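Local coordinates for protein racemase, putative (Roseobacter denitrificans, PDB 3TCS) that binds magnesium and D-alanine in a TIM-barrel domain and probably works as a magnesium-dependent racemase or hydro-lyase of the mandelate racemase family, at residues T246-E257 and M268-P279; L81-T89 and G286-V294. All blocks are in the same frame, centred on the assembly; numbering follows the deposited sequence.

Contact 1 (T246-E257 and M268-P279). With MG (magnesium ion), chain K; MG (magnesium ion), chain J; DAL (D-alanine), chain L.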
loop_
_atom_site.group_PDB
_atom_site.type_symbol
_atom_site.label_atom_id
_atom_site.label_comp_id
_atom_site.label_asym_id
_atom_site.label_seq_id
_atom_site.Cartn_x
_atom_site.Cartn_y
_atom_site.Cartn_z
ATOM N N THR B 246 -25.182 -1.764 -3.882
ATOM C CA THR B 246 -25.423 -3.096 -4.415
ATOM C C THR B 246 -26.762 -3.633 -3.892
ATOM O O THR B 246 -27.579 -4.150 -4.655
ATOM C CB THR B 246 -24.291 -4.062 -3.995
ATOM O OG1 THR B 246 -23.047 -3.588 -4.520
ATOM C CG2 THR B 246 -24.552 -5.468 -4.511
ATOM N N ASP B 247 -26.987 -3.491 -2.591
ATOM C CA ASP B 247 -28.219 -3.983 -1.984
ATOM C C ASP B 247 -29.475 -3.256 -2.458
ATOM O O ASP B 247 -30.534 -3.869 -2.598
ATOM C CB ASP B 247 -28.129 -3.909 -0.453
ATOM C CG ASP B 247 -27.119 -4.897 0.126
ATOM O OD1 ASP B 247 -26.776 -5.879 -0.564
ATOM O OD2 ASP B 247 -26.678 -4.703 1.276
ATOM N N ALA B 248 -29.355 -1.958 -2.725
ATOM C CA ALA B 248 -30.500 -1.158 -3.160
ATOM C C ALA B 248 -30.848 -1.271 -4.641
ATOM O O ALA B 248 -32.015 -1.149 -5.017
ATOM C CB ALA B 248 -30.267 0.308 -2.808
ATOM N N LEU B 249 -29.840 -1.507 -5.474
ATOM C CA LEU B 249 -30.035 -1.592 -6.915
ATOM C C LEU B 249 -30.146 -2.998 -7.485
ATOM O O LEU B 249 -29.568 -3.947 -6.952
ATOM C CB LEU B 249 -28.885 -0.883 -7.629
ATOM C CG LEU B 249 -28.725 0.617 -7.395
ATOM C CD1 LEU B 249 -27.508 1.109 -8.171
ATOM C CD2 LEU B 249 -29.982 1.347 -7.857
ATOM N N ASP B 250 -30.893 -3.117 -8.581
ATOM C CA ASP B 250 -31.059 -4.393 -9.269
ATOM C C ASP B 250 -29.874 -4.578 -10.213
ATOM O O ASP B 250 -29.338 -5.675 -10.344
ATOM C CB ASP B 250 -32.354 -4.414 -10.085
ATOM C CG ASP B 250 -33.598 -4.440 -9.213
ATOM O OD1 ASP B 250 -33.642 -5.256 -8.267
ATOM O OD2 ASP B 250 -34.534 -3.653 -9.480
ATOM N N ILE B 251 -29.479 -3.495 -10.875
ATOM C CA ILE B 251 -28.359 -3.532 -11.816
ATOM C C ILE B 251 -27.104 -4.040 -11.104
ATOM O O ILE B 251 -26.903 -3.750 -9.929
ATOM C CB ILE B 251 -28.102 -2.118 -12.403
ATOM C CG1 ILE B 251 -27.006 -2.174 -13.469
ATOM C CG2 ILE B 251 -27.718 -1.153 -11.293
ATOM C CD1 ILE B 251 -26.850 -0.867 -14.232
ATOM N N ASP B 252 -26.274 -4.813 -11.802
ATOM C CA ASP B 252 -25.051 -5.333 -11.190
ATOM C C ASP B 252 -24.112 -4.189 -10.795
ATOM O O ASP B 252 -23.879 -3.271 -11.582
ATOM C CB ASP B 252 -24.288 -6.259 -12.154
ATOM C CG ASP B 252 -24.930 -7.633 -12.311
ATOM O OD1 ASP B 252 -25.666 -8.085 -11.406
ATOM O OD2 ASP B 252 -24.669 -8.275 -13.347
ATOM N N VAL B 253 -23.583 -4.250 -9.575
ATOM C CA VAL B 253 -22.632 -3.253 -9.092
ATOM C C VAL B 253 -21.297 -3.991 -9.022
ATOM O O VAL B 253 -21.211 -5.088 -8.465
ATOM C CB VAL B 253 -23.015 -2.718 -7.700
ATOM C CG1 VAL B 253 -21.900 -1.825 -7.150
ATOM C CG2 VAL B 253 -24.310 -1.922 -7.805
ATOM N N THR B 254 -20.261 -3.384 -9.586
ATOM C CA THR B 254 -18.954 -4.024 -9.655
ATOM C C THR B 254 -17.821 -3.190 -9.069
ATOM O O THR B 254 -17.966 -1.989 -8.858
ATOM C CB THR B 254 -18.615 -4.320 -11.123
ATOM O OG1 THR B 254 -18.176 -3.111 -11.757
ATOM C CG2 THR B 254 -19.854 -4.815 -11.865
ATOM N N GLY B 255 -16.684 -3.830 -8.816
ATOM C CA GLY B 255 -15.550 -3.098 -8.277
ATOM C C GLY B 255 -14.399 -3.992 -7.859
ATOM O O GLY B 255 -14.494 -5.219 -7.951
ATOM N N GLY B 256 -13.308 -3.364 -7.422
ATOM C CA GLY B 256 -12.147 -4.100 -6.955
ATOM C C GLY B 256 -10.836 -3.822 -7.667
ATOM O O GLY B 256 -9.793 -4.298 -7.225
ATOM N N GLU B 257 -10.856 -3.030 -8.736
ATOM C CA GLU B 257 -9.624 -2.796 -9.486
ATOM C C GLU B 257 -8.437 -2.229 -8.706
ATOM O O GLU B 257 -7.291 -2.544 -9.033
ATOM C CB GLU B 257 -9.893 -1.933 -10.721
ATOM C CG GLU B 257 -10.220 -0.485 -10.434
ATOM C CD GLU B 257 -10.702 0.229 -11.676
ATOM O OE1 GLU B 257 -11.693 -0.239 -12.270
ATOM O OE2 GLU B 257 -10.089 1.248 -12.058
ATOM N N MET B 268 -14.414 -8.130 1.223
ATOM C CA MET B 268 -15.329 -7.625 0.195
ATOM C C MET B 268 -16.253 -8.724 -0.328
ATOM O O MET B 268 -17.464 -8.527 -0.476
ATOM C CB MET B 268 -14.533 -7.052 -0.985
ATOM C CG MET B 268 -15.391 -6.375 -2.051
ATOM S SD MET B 268 -14.550 -6.242 -3.653
ATOM C CE MET B 268 -13.026 -5.400 -3.172
ATOM N N ILE B 269 -15.674 -9.882 -0.612
ATOM C CA ILE B 269 -16.436 -11.007 -1.132
ATOM C C ILE B 269 -17.331 -11.641 -0.069
ATOM O O ILE B 269 -18.500 -11.933 -0.332
ATOM C CB ILE B 269 -15.478 -12.049 -1.760
ATOM C CG1 ILE B 269 -14.836 -11.428 -3.013
ATOM C CG2 ILE B 269 -16.232 -13.330 -2.114
ATOM C CD1 ILE B 269 -13.776 -12.285 -3.687
ATOM N N ASP B 270 -16.799 -11.825 1.135
ATOM C CA ASP B 270 -17.577 -12.407 2.224
ATOM C C ASP B 270 -18.834 -11.584 2.516
ATOM O O ASP B 270 -19.904 -12.143 2.775
ATOM C CB ASP B 270 -16.745 -12.488 3.514
ATOM C CG ASP B 270 -15.643 -13.536 3.449
ATOM O OD1 ASP B 270 -15.563 -14.284 2.453
ATOM O OD2 ASP B 270 -14.850 -13.615 4.414
ATOM N N MET B 271 -18.704 -10.258 2.479
ATOM C CA MET B 271 -19.835 -9.380 2.768
ATOM C C MET B 271 -20.706 -9.106 1.545
ATOM O O MET B 271 -21.724 -8.416 1.642
ATOM C CB MET B 271 -19.336 -8.054 3.360
ATOM C CG MET B 271 -18.643 -7.130 2.362
ATOM S SD MET B 271 -17.814 -5.722 3.153
ATOM C CE MET B 271 -19.198 -4.591 3.406
ATOM N N ARG B 272 -20.304 -9.657 0.403
ATOM C CA ARG B 272 -21.027 -9.477 -0.852
ATOM C C ARG B 272 -21.231 -7.990 -1.152
ATOM O O ARG B 272 -22.343 -7.555 -1.461
ATOM C CB ARG B 272 -22.378 -10.188 -0.784
ATOM C CG ARG B 272 -22.285 -11.683 -0.463
ATOM C CD ARG B 272 -21.700 -12.486 -1.627
ATOM N NE ARG B 272 -21.926 -13.923 -1.454
ATOM C CZ ARG B 272 -21.153 -14.740 -0.747
ATOM N NH1 ARG B 272 -20.066 -14.285 -0.133
ATOM N NH2 ARG B 272 -21.486 -16.021 -0.630
ATOM N N ALA B 273 -20.153 -7.217 -1.074
ATOM C CA ALA B 273 -20.231 -5.781 -1.313
ATOM C C ALA B 273 -20.531 -5.431 -2.769
ATOM O O ALA B 273 -21.043 -4.353 -3.052
ATOM C CB ALA B 273 -18.934 -5.100 -0.859
ATOM N N VAL B 274 -20.196 -6.337 -3.686
ATOM C CA VAL B 274 -20.446 -6.130 -5.110
ATOM C C VAL B 274 -21.011 -7.416 -5.713
ATOM O O VAL B 274 -21.014 -8.464 -5.063
ATOM C CB VAL B 274 -19.146 -5.765 -5.881
ATOM C CG1 VAL B 274 -18.560 -4.463 -5.344
ATOM C CG2 VAL B 274 -18.135 -6.900 -5.767
ATOM N N ASP B 275 -21.483 -7.334 -6.953
ATOM C CA ASP B 275 -22.041 -8.493 -7.643
ATOM C C ASP B 275 -21.015 -9.148 -8.565
ATOM O O ASP B 275 -21.141 -10.323 -8.914
ATOM C CB ASP B 275 -23.249 -8.071 -8.473
ATOM C CG ASP B 275 -24.311 -7.405 -7.637
ATOM O OD1 ASP B 275 -24.894 -8.097 -6.776
ATOM O OD2 ASP B 275 -24.551 -6.193 -7.831
ATOM N N ILE B 276 -20.016 -8.370 -8.968
ATOM C CA ILE B 276 -18.961 -8.843 -9.864
ATOM C C ILE B 276 -17.636 -8.291 -9.346
ATOM O O ILE B 276 -17.545 -7.107 -9.028
ATOM C CB ILE B 276 -19.177 -8.318 -11.309
ATOM C CG1 ILE B 276 -20.553 -8.754 -11.825
ATOM C CG2 ILE B 276 -18.058 -8.817 -12.221
ATOM C CD1 ILE B 276 -20.895 -8.239 -13.208
ATOM N N VAL B 277 -16.622 -9.147 -9.242
ATOM C CA VAL B 277 -15.311 -8.708 -8.764
ATOM C C VAL B 277 -14.447 -8.351 -9.962
ATOM O O VAL B 277 -14.526 -9.006 -11.003
ATOM C CB VAL B 277 -14.626 -9.805 -7.921
ATOM C CG1 VAL B 277 -15.440 -10.053 -6.655
ATOM C CG2 VAL B 277 -14.500 -11.080 -8.725
ATOM N N GLN B 278 -13.623 -7.319 -9.808
ATOM C CA GLN B 278 -12.789 -6.836 -10.901
ATOM C C GLN B 278 -11.326 -6.606 -10.576
ATOM O O GLN B 278 -10.836 -5.478 -10.630
ATOM C CB GLN B 278 -13.377 -5.537 -11.443
ATOM C CG GLN B 278 -14.810 -5.674 -11.904
ATOM C CD GLN B 278 -15.305 -4.407 -12.557
ATOM O OE1 GLN B 278 -15.582 -3.414 -11.880
ATOM N NE2 GLN B 278 -15.399 -4.423 -13.882
ATOM N N PRO B 279 -10.600 -7.675 -10.242
ATOM C CA PRO B 279 -9.183 -7.508 -9.926
ATOM C C PRO B 279 -8.388 -7.100 -11.167
ATOM O O PRO B 279 -8.792 -7.402 -12.294
ATOM C CB PRO B 279 -8.781 -8.896 -9.436
ATOM C CG PRO B 279 -9.642 -9.799 -10.282
ATOM C CD PRO B 279 -10.987 -9.095 -10.237
HETATM MG MG MG K . -28.361 -5.365 -6.098
HETATM MG MG MG J . -13.156 0.788 -13.252
HETATM N N DAL L . -12.335 0.011 -15.332
HETATM C CA DAL L . -11.924 1.356 -15.771
HETATM C CB DAL L . -10.897 1.263 -16.891
HETATM C C DAL L . -11.328 2.099 -14.624
HETATM O O DAL L . -11.971 2.303 -13.646
HETATM O O HOH W 1 -24.685 -7.440 0.098
HETATM O O HOH W 2 -29.875 -5.974 -4.896
HETATM O O HOH W 3 -29.075 -6.822 -7.667
HETATM O O HOH W 4 -26.772 -4.923 -7.547
HETATM O O HOH W 5 -27.153 -7.033 -5.498
HETATM O O HOH W 6 -13.610 1.900 -11.530
#

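Contact 2 (L81-T89 and G286-V294)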
loop_
_atom_site.group_PDB
_atom_site.type_symbol
_atom_site.label_atom_id
_atom_site.label_comp_id
_atom_site.label_asym_id
_atom_site.label_seq_id
_atom_site.Cartn_x
_atom_site.Cartn_y
_atom_site.Cartn_z
ATOM N N LEU B 81 5.228 -21.106 -6.622
ATOM C CA LEU B 81 5.306 -19.659 -6.746
ATOM C C LEU B 81 4.420 -18.948 -5.722
ATOM O O LEU B 81 4.790 -17.894 -5.206
ATOM C CB LEU B 81 4.925 -19.253 -8.172
ATOM C CG LEU B 81 4.985 -17.769 -8.537
ATOM C CD1 LEU B 81 6.373 -17.207 -8.231
ATOM C CD2 LEU B 81 4.649 -17.614 -10.013
ATOM N N ASP B 82 3.263 -19.532 -5.416
ATOM C CA ASP B 82 2.344 -18.939 -4.448
ATOM C C ASP B 82 3.002 -18.713 -3.097
ATOM O O ASP B 82 2.875 -17.642 -2.512
ATOM C CB ASP B 82 1.107 -19.824 -4.262
ATOM C CG ASP B 82 -0.056 -19.393 -5.136
ATOM O OD1 ASP B 82 -0.442 -18.207 -5.068
ATOM O OD2 ASP B 82 -0.586 -20.241 -5.885
ATOM N N ASP B 83 3.698 -19.728 -2.596
ATOM C CA ASP B 83 4.366 -19.605 -1.308
ATOM C C ASP B 83 5.534 -18.632 -1.400
ATOM O O ASP B 83 5.765 -17.849 -0.483
ATOM C CB ASP B 83 4.866 -20.967 -0.825
ATOM C CG ASP B 83 5.530 -20.893 0.543
ATOM O OD1 ASP B 83 4.892 -20.380 1.490
ATOM O OD2 ASP B 83 6.687 -21.349 0.669
ATOM N N LEU B 84 6.272 -18.680 -2.505
ATOM C CA LEU B 84 7.406 -17.782 -2.678
ATOM C C LEU B 84 6.942 -16.326 -2.640
ATOM O O LEU B 84 7.599 -15.472 -2.043
ATOM C CB LEU B 84 8.123 -18.083 -3.996
ATOM C CG LEU B 84 9.449 -17.368 -4.273
ATOM C CD1 LEU B 84 10.379 -17.481 -3.074
ATOM C CD2 LEU B 84 10.091 -17.991 -5.505
ATOM N N LEU B 85 5.807 -16.048 -3.275
ATOM C CA LEU B 85 5.250 -14.698 -3.290
ATOM C C LEU B 85 4.818 -14.295 -1.882
ATOM O O LEU B 85 4.937 -13.132 -1.503
ATOM C CB LEU B 85 4.061 -14.626 -4.254
ATOM C CG LEU B 85 4.444 -14.812 -5.725
ATOM C CD1 LEU B 85 3.193 -14.891 -6.596
ATOM C CD2 LEU B 85 5.330 -13.659 -6.154
ATOM N N ASP B 86 4.314 -15.250 -1.104
ATOM C CA ASP B 86 3.904 -14.939 0.261
ATOM C C ASP B 86 5.137 -14.571 1.070
ATOM O O ASP B 86 5.092 -13.678 1.916
ATOM C CB ASP B 86 3.198 -16.127 0.924
ATOM C CG ASP B 86 1.797 -16.360 0.382
ATOM O OD1 ASP B 86 1.180 -15.402 -0.133
ATOM O OD2 ASP B 86 1.306 -17.504 0.489
ATOM N N ILE B 87 6.240 -15.269 0.815
ATOM C CA ILE B 87 7.488 -14.991 1.513
ATOM C C ILE B 87 7.915 -13.559 1.220
ATOM O O ILE B 87 8.378 -12.851 2.112
ATOM C CB ILE B 87 8.610 -15.960 1.076
ATOM C CG1 ILE B 87 8.374 -17.333 1.712
ATOM C CG2 ILE B 87 9.979 -15.406 1.482
ATOM C CD1 ILE B 87 9.353 -18.402 1.266
ATOM N N VAL B 88 7.756 -13.126 -0.028
ATOM C CA VAL B 88 8.131 -11.761 -0.384
ATOM C C VAL B 88 7.326 -10.753 0.436
ATOM O O VAL B 88 7.897 -9.821 1.004
ATOM C CB VAL B 88 7.909 -11.471 -1.890
ATOM C CG1 VAL B 88 8.141 -9.993 -2.172
ATOM C CG2 VAL B 88 8.859 -12.322 -2.740
ATOM N N THR B 89 6.009 -10.943 0.512
ATOM C CA THR B 89 5.167 -10.018 1.273
ATOM C C THR B 89 5.424 -10.079 2.777
ATOM O O THR B 89 5.253 -9.088 3.482
ATOM C CB THR B 89 3.659 -10.259 1.016
ATOM O OG1 THR B 89 3.291 -11.573 1.448
ATOM C CG2 THR B 89 3.344 -10.103 -0.463
ATOM N N GLY B 286 0.018 -10.182 -9.629
ATOM C CA GLY B 286 0.283 -11.265 -10.554
ATOM C C GLY B 286 -0.822 -12.285 -10.713
ATOM O O GLY B 286 -1.877 -12.190 -10.079
ATOM N N ILE B 287 -0.564 -13.264 -11.576
ATOM C CA ILE B 287 -1.509 -14.339 -11.862
ATOM C C ILE B 287 -1.831 -15.184 -10.628
ATOM O O ILE B 287 -2.998 -15.405 -10.308
ATOM C CB ILE B 287 -0.952 -15.265 -12.968
ATOM C CG1 ILE B 287 -0.881 -14.503 -14.297
ATOM C CG2 ILE B 287 -1.815 -16.514 -13.100
ATOM C CD1 ILE B 287 -2.233 -14.092 -14.850
ATOM N N CYS B 288 -0.802 -15.663 -9.939
ATOM C CA CYS B 288 -1.021 -16.493 -8.758
ATOM C C CYS B 288 -1.940 -15.824 -7.745
ATOM O O CYS B 288 -2.900 -16.426 -7.269
ATOM C CB CYS B 288 0.309 -16.838 -8.092
ATOM S SG CYS B 288 1.323 -17.951 -9.066
ATOM N N ARG B 289 -1.653 -14.572 -7.418
ATOM C CA ARG B 289 -2.473 -13.864 -6.450
ATOM C C ARG B 289 -3.866 -13.573 -7.003
ATOM O O ARG B 289 -4.848 -13.609 -6.264
ATOM C CB ARG B 289 -1.749 -12.591 -6.000
ATOM C CG ARG B 289 -0.539 -12.901 -5.091
ATOM C CD ARG B 289 0.348 -11.687 -4.887
ATOM N NE ARG B 289 -0.424 -10.533 -4.449
ATOM C CZ ARG B 289 -0.754 -10.272 -3.188
ATOM N NH1 ARG B 289 -0.372 -11.082 -2.204
ATOM N NH2 ARG B 289 -1.488 -9.201 -2.916
ATOM N N THR B 290 -3.967 -13.307 -8.302
ATOM C CA THR B 290 -5.279 -13.062 -8.892
ATOM C C THR B 290 -6.113 -14.349 -8.815
ATOM O O THR B 290 -7.318 -14.303 -8.563
ATOM C CB THR B 290 -5.166 -12.604 -10.362
ATOM O OG1 THR B 290 -4.458 -11.357 -10.416
ATOM C CG2 THR B 290 -6.551 -12.416 -10.968
ATOM N N LEU B 291 -5.468 -15.495 -9.022
ATOM C CA LEU B 291 -6.166 -16.778 -8.953
ATOM C C LEU B 291 -6.736 -17.028 -7.551
ATOM O O LEU B 291 -7.736 -17.731 -7.395
ATOM C CB LEU B 291 -5.231 -17.921 -9.354
ATOM C CG LEU B 291 -4.854 -17.950 -10.841
ATOM C CD1 LEU B 291 -3.875 -19.087 -11.110
ATOM C CD2 LEU B 291 -6.113 -18.117 -11.680
ATOM N N ARG B 292 -6.100 -16.458 -6.531
ATOM C CA ARG B 292 -6.605 -16.620 -5.170
ATOM C C ARG B 292 -7.921 -15.858 -5.049
ATOM O O ARG B 292 -8.859 -16.328 -4.410
ATOM C CB ARG B 292 -5.603 -16.090 -4.145
ATOM C CG ARG B 292 -4.298 -16.857 -4.117
ATOM C CD ARG B 292 -3.417 -16.394 -2.975
ATOM N NE ARG B 292 -2.010 -16.688 -3.230
ATOM C CZ ARG B 292 -1.013 -16.313 -2.433
ATOM N NH1 ARG B 292 -1.275 -15.632 -1.324
ATOM N NH2 ARG B 292 0.244 -16.595 -2.757
ATOM N N VAL B 293 -7.991 -14.684 -5.674
ATOM C CA VAL B 293 -9.215 -13.894 -5.642
ATOM C C VAL B 293 -10.279 -14.593 -6.487
ATOM O O VAL B 293 -11.448 -14.636 -6.114
ATOM C CB VAL B 293 -8.975 -12.463 -6.166
ATOM C CG1 VAL B 293 -10.302 -11.712 -6.296
ATOM C CG2 VAL B 293 -8.054 -11.720 -5.205
ATOM N N VAL B 294 -9.865 -15.147 -7.623
ATOM C CA VAL B 294 -10.785 -15.867 -8.498
ATOM C C VAL B 294 -11.447 -17.012 -7.722
ATOM O O VAL B 294 -12.648 -17.260 -7.863
ATOM C CB VAL B 294 -10.045 -16.443 -9.723
ATOM C CG1 VAL B 294 -10.940 -17.419 -10.476
ATOM C CG2 VAL B 294 -9.615 -15.309 -10.646
HETATM O O HOH W 7 -2.797 -19.183 -6.948
HETATM O O HOH W 8 1.748 -13.058 -1.588
#

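Contact 1 (T246-E257 and M268-P279)
Asp-275 has its CG beside its own backbone N and anti to the carbonyl carbon (chi1 -57°), which brings the carboxylate within reach of the Val-253 N-H. Thr-246 OG1 lies beside its own backbone N (chi1 -61°), within bonding range of Ala-273 O, which leaves CG2, anti to that N, against the same carboxylate. Asp-275 OD2 takes the Val-253 N-H on its anti lone pair at 2.8 Å, almost straight at 171°. In return Asp-275 N donates to Val-253 O at 2.7 Å, and both backbone polar groups of the valine are thereby engaged. Thr-246 OG1 donates to Ala-273 O at 2.6 Å from a position tilted off the carbonyl plane, while its CG2 lies 3.4 Å from Asp-275 OD2. Further along, parallel bridges pair Thr-254 with Ile-276 and Gly-255 with Val-277, as expected for the beta-alpha-beta unit of a TIM barrel. Thr-254 CG2 runs alongside Ile-276 CB at 3.6 Å, and Gln-278 N donates to Gly-255 O at 2.9 Å. At the far end Glu-257 OE1 binds the pocket magnesium at 2.0 Å, with Asp-205, Glu-231 and D-alanine, while its OE2 meets Lys-94 of the second subunit in a salt bridge. The other magnesium is held by Thr-246 O, Leu-249 O and four waters, two of which donate to Asp-275, one to each oxygen. With an alanine here, Val-253 N would probably lose its acceptor and those two waters the carboxylate that orients them. Asp-275 is thus a second-shell residue of this magnesium, and the nearby cation probably offsets the repulsion between its carboxylate and that of Asp-252.

Contact 2 (L81-T89 and G286-V294)
Helix 81-91 of the N-terminal capping domain packs across helix 287-300 of the barrel domain, and Arg-292 meets Asp-82 and Asp-86 at the crossing. The axes of the two short helical segments approach to 9.8 Å at a signed angle of -101°, close to perpendicular. Arg-292, extended from CG to NE, carries its guanidinium to the two aspartates, which follow each other one turn apart. Arg-292 NE and NH2 grip Asp-82 OD1 side-on, each at 2.9 Å, whereas NH1 and NH2 take Asp-86 OD1 end-on. Both oxygens lie in the guanidinium plane, but the Asp-86 carboxylate is turned 74° from it. The bond from Arg-292 NH1, at 2.7 Å, uses the syn lone pair of Asp-86 OD1. Beside this network, Cys-288 SG touches Leu-81 CD2 at 3.5 Å, and Cys-288 CB lies 3.8 Å from Leu-85 CD1. One water joins Asp-82 OD2 to Cys-288 O; another links Asp-86 OD1 to Arg-289 NH1, an arginine whose NE also binds Leu-284 O. Four N-H bonds to two carboxylates leave the guanidinium little freedom to rotate, and its positive charge probably favours the ionised form of both aspartates.

Contact 1 lies within the barrel, whereas contact 2 joins the barrel to the capping domain; their centres are 23 Å apart. Chain order connects them, since strand 276-277 is followed by helix 287-300. They also touch directly: Ile-269 CD1 approaches Val-293 O at 4.1 Å, and Pro-279 CG approaches Thr-290 CG2 at 4.1 Å. Contact 1 spans both magnesium ions, about 18 Å from each other, and gives Glu-257 to the D-alanine pocket, while contact 2 stands away from the annotated sites. The second subunit reaches both, at the pocket in contact 1 and, through its Arg-176, at Asp-83 on helix 81-91 in contact 2.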